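Local structure of glycerol dehydratase (Clostridium butyricum, 1R9D) at residues I739-K742 with I743-A747; Q776-I779 with I780-E784. The protein is a B12-independent glycerol dehydratase of the glycyl-radical, pyruvate formate lyase-like family, which probably removes water from glycerol by radical chemistry. All blocks are in the same frame, centred on the assembly; numbering follows the deposited sequence.

Contact 1. Residues I739-K742 with I743-A747; sequences IDKK and ILLAA
Ile739 reaches over the first turn of the helix that follows it and meets Leu744 obliquely. Its CD1 comes within 3.4 Å of Leu744 CD2, tighter than ordinary van der Waals contact, while Ile739 CG2 rests 3.9 Å from Leu744 CD1. With CG1 anti to the backbone N (chi1 -169°) and the chain straight through chi2, the Ile739 CD1 methyl is carried forward onto the leucine; the CG2 of Ile743 lies more loosely beside that same methyl.

Between these residues the helix starts. Asp740 is the N-cap: its OD1 takes the Lys742 N-H at 2.9 Å, met on the anti side of the carboxylate and somewhat out of its plane. The Asp740 O accepts from Ile743 N, also at 2.9 Å but bent (136°). Regular helical bonding follows, Leu745 N to Lys741 O and Ala746 N to Lys742 O.

Within the turn itself the lysine side is loose. Lys741 and Lys742 run out as extended, exposed chains, and Lys741 CE only skirts Leu745 CD1 at 4.4 Å.

The whole element is the step from strand 733-738 of the mixed sheet into helix 741-749. Ile739 and Ala747 lean on Leu757, Ala747 also touches Phe768, and the face of the helix that carries Leu744 and Leu745 lies against helix 773-781.

Contact 2. Residues Q776-I779 with I780-E784; sequences QNDI and IARTE
Near the C-terminal end of helix 773-781 the backbone keeps its i to i+4 bonds from Ile780 N to Gln776 O and from Ala781 N to Asn777 O, both 3.0 Å, then changes to an i to i+3 bond from Arg782 N to Ile779 O (3.3 Å).

Arg782 folds back beside Ile779, the two side chains pointing the same way. CG of Arg782 lies anti to its carbonyl carbon (chi1 -69°), and the extended run to NE lays the guanidinium flat against the isoleucine: Ile779 CG1 sits 3.8 Å from Arg782 CZ, over the centre of one face.

Asp778 stops short of a salt bridge with this arginine, its OD1 lying 4.3 Å from Arg782 NH2. Two waters lie 2.7 Å from Asp778 OD1. One bridges to Arg782 NE, accepting from it at 2.9 Å; the second donates to Asp778 OD1 and makes only a weak link to Arg782 NH2.

Arg782 NH2 also donates to the Val761 carbonyl. The pairing of Asp778 with Arg782 is thus water-mediated, and with a salt bridge to Arg673 on OD2, and Asn645 as well as water at OD1, the Asp778 carboxylate is probably ionised.

In the fold
Contacts 1 and 2 come in series along the chain, with centres about 11 Å apart, and meet through one residue, Ile780. Its CG2 lies 3.8 Å from Lys741 CE, its CG1 is 3.9 Å from Leu744 CB, and its CD1 is 4.0 Å from Leu745 CD2, so the start of helix 741-749 packs on the end of helix 773-781. The chain between them carries Gly763, the predicted glycyl-radical site, which is unmodified here. Arg782 is held to Val761, two residues before that glycine, which probably ties contact 2 to the radical loop. The Arg782 side chain is about 12 Å from a bound glycerol, so contact 2 does not touch it; contact 1 is a surface contact.

Contact 1. Residues I739-K742 with I743-A747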
loop_
_atom_site.group_PDB
_atom_site.type_symbol
_atom_site.label_atom_id
_atom_site.label_comp_id
_atom_site.label_asym_id
_atom_site.label_seq_id
_atom_site.Cartn_x
_atom_site.Cartn_y
_atom_site.Cartn_z
ATOM N N ILE A 739 -24.354 -46.353 -0.243
ATOM C CA ILE A 739 -23.374 -47.388 -0.522
ATOM C C ILE A 739 -23.420 -48.537 0.476
ATOM O O ILE A 739 -23.880 -48.384 1.612
ATOM C CB ILE A 739 -21.949 -46.790 -0.529
ATOM C CG1 ILE A 739 -20.954 -47.809 -1.087
ATOM C CG2 ILE A 739 -21.559 -46.368 0.885
ATOM C CD1 ILE A 739 -19.555 -47.264 -1.245
ATOM N N ASP A 740 -22.937 -49.689 0.027
ATOM C CA ASP A 740 -22.884 -50.894 0.841
ATOM C C ASP A 740 -21.678 -50.779 1.768
ATOM O O ASP A 740 -20.544 -50.635 1.301
ATOM C CB ASP A 740 -22.716 -52.113 -0.065
ATOM C CG ASP A 740 -22.978 -53.415 0.654
ATOM O OD1 ASP A 740 -22.515 -53.567 1.807
ATOM O OD2 ASP A 740 -23.641 -54.290 0.052
ATOM N N LYS A 741 -21.919 -50.842 3.074
ATOM C CA LYS A 741 -20.842 -50.736 4.054
ATOM C C LYS A 741 -19.725 -51.756 3.828
ATOM O O LYS A 741 -18.559 -51.487 4.121
ATOM C CB LYS A 741 -21.401 -50.906 5.468
ATOM C CG LYS A 741 -20.345 -50.823 6.559
ATOM C CD LYS A 741 -20.962 -51.007 7.937
ATOM C CE LYS A 741 -19.921 -50.848 9.031
ATOM N NZ LYS A 741 -20.540 -50.918 10.382
ATOM N N LYS A 742 -20.085 -52.926 3.313
ATOM C CA LYS A 742 -19.099 -53.972 3.057
ATOM C C LYS A 742 -18.077 -53.524 2.018
ATOM O O LYS A 742 -16.905 -53.904 2.081
ATOM C CB LYS A 742 -19.801 -55.248 2.590
ATOM C CG LYS A 742 -20.647 -55.887 3.677
ATOM C CD LYS A 742 -21.592 -56.937 3.128
ATOM C CE LYS A 742 -22.564 -57.387 4.210
ATOM N NZ LYS A 742 -23.693 -58.185 3.657
ATOM N N ILE A 743 -18.522 -52.710 1.066
ATOM C CA ILE A 743 -17.638 -52.218 0.020
ATOM C C ILE A 743 -16.590 -51.258 0.576
ATOM O O ILE A 743 -15.435 -51.280 0.157
ATOM C CB ILE A 743 -18.440 -51.520 -1.099
ATOM C CG1 ILE A 743 -19.328 -52.548 -1.805
ATOM C CG2 ILE A 743 -17.491 -50.859 -2.096
ATOM C CD1 ILE A 743 -20.201 -51.973 -2.900
ATOM N N LEU A 744 -16.986 -50.419 1.527
ATOM C CA LEU A 744 -16.046 -49.480 2.120
ATOM C C LEU A 744 -14.996 -50.227 2.942
ATOM O O LEU A 744 -13.814 -49.872 2.940
ATOM C CB LEU A 744 -16.789 -48.472 3.001
ATOM C CG LEU A 744 -17.859 -47.648 2.276
ATOM C CD1 LEU A 744 -18.547 -46.720 3.269
ATOM C CD2 LEU A 744 -17.220 -46.846 1.157
ATOM N N LEU A 745 -15.425 -51.274 3.639
ATOM C CA LEU A 745 -14.500 -52.054 4.452
ATOM C C LEU A 745 -13.531 -52.831 3.565
ATOM O O LEU A 745 -12.356 -52.983 3.900
ATOM C CB LEU A 745 -15.272 -53.019 5.359
ATOM C CG LEU A 745 -16.125 -52.368 6.454
ATOM C CD1 LEU A 745 -16.851 -53.447 7.250
ATOM C CD2 LEU A 745 -15.242 -51.541 7.372
ATOM N N ALA A 746 -14.029 -53.309 2.430
ATOM C CA ALA A 746 -13.206 -54.066 1.493
ATOM C C ALA A 746 -12.152 -53.158 0.867
ATOM O O ALA A 746 -11.027 -53.589 0.593
ATOM C CB ALA A 746 -14.079 -54.675 0.411
ATOM N N ALA A 747 -12.527 -51.898 0.650
ATOM C CA ALA A 747 -11.635 -50.907 0.059
ATOM C C ALA A 747 -10.468 -50.574 0.979
ATOM O O ALA A 747 -9.380 -50.231 0.510
ATOM C CB ALA A 747 -12.412 -49.638 -0.279
#

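Contact 2. Residues Q776-I779 with I780-E784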
loop_
_atom_site.group_PDB
_atom_site.type_symbol
_atom_site.label_atom_id
_atom_site.label_comp_id
_atom_site.label_asym_id
_atom_site.label_seq_id
_atom_site.Cartn_x
_atom_site.Cartn_y
_atom_site.Cartn_z
ATOM N N GLN A 776 -11.822 -42.014 6.585
ATOM C CA GLN A 776 -12.550 -43.163 6.056
ATOM C C GLN A 776 -13.416 -43.751 7.167
ATOM O O GLN A 776 -14.590 -44.061 6.953
ATOM C CB GLN A 776 -11.592 -44.251 5.572
ATOM C CG GLN A 776 -10.713 -43.876 4.397
ATOM C CD GLN A 776 -9.884 -45.058 3.929
ATOM O OE1 GLN A 776 -9.477 -45.892 4.738
ATOM N NE2 GLN A 776 -9.624 -45.131 2.629
ATOM N N ASN A 777 -12.828 -43.899 8.350
ATOM C CA ASN A 777 -13.543 -44.461 9.492
ATOM C C ASN A 777 -14.691 -43.581 9.973
ATOM O O ASN A 777 -15.711 -44.090 10.427
ATOM C CB ASN A 777 -12.581 -44.727 10.653
ATOM C CG ASN A 777 -11.614 -45.861 10.358
ATOM O OD1 ASN A 777 -11.876 -46.701 9.496
ATOM N ND2 ASN A 777 -10.501 -45.899 11.082
ATOM N N ASP A 778 -14.529 -42.266 9.886
ATOM C CA ASP A 778 -15.591 -41.365 10.318
ATOM C C ASP A 778 -16.802 -41.557 9.407
ATOM O O ASP A 778 -17.940 -41.593 9.874
ATOM C CB ASP A 778 -15.122 -39.905 10.266
ATOM C CG ASP A 778 -16.142 -38.942 10.865
ATOM O OD1 ASP A 778 -16.486 -37.939 10.200
ATOM O OD2 ASP A 778 -16.592 -39.185 12.006
ATOM N N ILE A 779 -16.554 -41.697 8.105
ATOM C CA ILE A 779 -17.639 -41.888 7.145
ATOM C C ILE A 779 -18.331 -43.236 7.343
ATOM O O ILE A 779 -19.556 -43.332 7.289
ATOM C CB ILE A 779 -17.120 -41.785 5.691
ATOM C CG1 ILE A 779 -16.655 -40.350 5.419
ATOM C CG2 ILE A 779 -18.208 -42.201 4.709
ATOM C CD1 ILE A 779 -15.969 -40.160 4.068
ATOM N N ILE A 780 -17.543 -44.277 7.574
ATOM C CA ILE A 780 -18.106 -45.607 7.788
ATOM C C ILE A 780 -18.957 -45.637 9.066
ATOM O O ILE A 780 -19.968 -46.343 9.130
ATOM C CB ILE A 780 -16.971 -46.665 7.892
ATOM C CG1 ILE A 780 -16.287 -46.815 6.530
ATOM C CG2 ILE A 780 -17.529 -48.003 8.352
ATOM C CD1 ILE A 780 -14.995 -47.621 6.569
ATOM N N ALA A 781 -18.554 -44.858 10.066
ATOM C CA ALA A 781 -19.255 -44.822 11.350
ATOM C C ALA A 781 -20.554 -44.019 11.360
ATOM O O ALA A 781 -21.317 -44.080 12.328
ATOM C CB ALA A 781 -18.319 -44.302 12.435
ATOM N N ARG A 782 -20.814 -43.275 10.294
ATOM C CA ARG A 782 -22.035 -42.483 10.225
ATOM C C ARG A 782 -23.273 -43.365 10.280
ATOM O O ARG A 782 -23.255 -44.519 9.847
ATOM C CB ARG A 782 -22.056 -41.659 8.942
ATOM C CG ARG A 782 -21.030 -40.550 8.933
ATOM C CD ARG A 782 -20.982 -39.863 7.583
ATOM N NE ARG A 782 -19.933 -38.849 7.548
ATOM C CZ ARG A 782 -19.602 -38.156 6.465
ATOM N NH1 ARG A 782 -20.240 -38.368 5.321
ATOM N NH2 ARG A 782 -18.632 -37.252 6.528
ATOM N N THR A 783 -24.355 -42.808 10.815
ATOM C CA THR A 783 -25.611 -43.536 10.913
ATOM C C THR A 783 -26.091 -43.955 9.528
ATOM O O THR A 783 -26.030 -43.174 8.580
ATOM C CB THR A 783 -26.715 -42.666 11.539
ATOM O OG1 THR A 783 -26.286 -42.188 12.818
ATOM C CG2 THR A 783 -27.998 -43.475 11.693
ATOM N N GLU A 784 -26.563 -45.191 9.412
ATOM C CA GLU A 784 -27.083 -45.684 8.145
ATOM C C GLU A 784 -28.595 -45.784 8.288
ATOM O O GLU A 784 -29.089 -46.514 9.143
ATOM C CB GLU A 784 -26.504 -47.060 7.816
ATOM C CG GLU A 784 -27.181 -47.731 6.631
ATOM C CD GLU A 784 -26.621 -49.112 6.337
ATOM O OE1 GLU A 784 -25.517 -49.199 5.756
ATOM O OE2 GLU A 784 -27.283 -50.110 6.696
HETATM O O HOH W 1 -19.225 -37.750 10.152
HETATM O O HOH W 2 -15.522 -37.209 7.800
#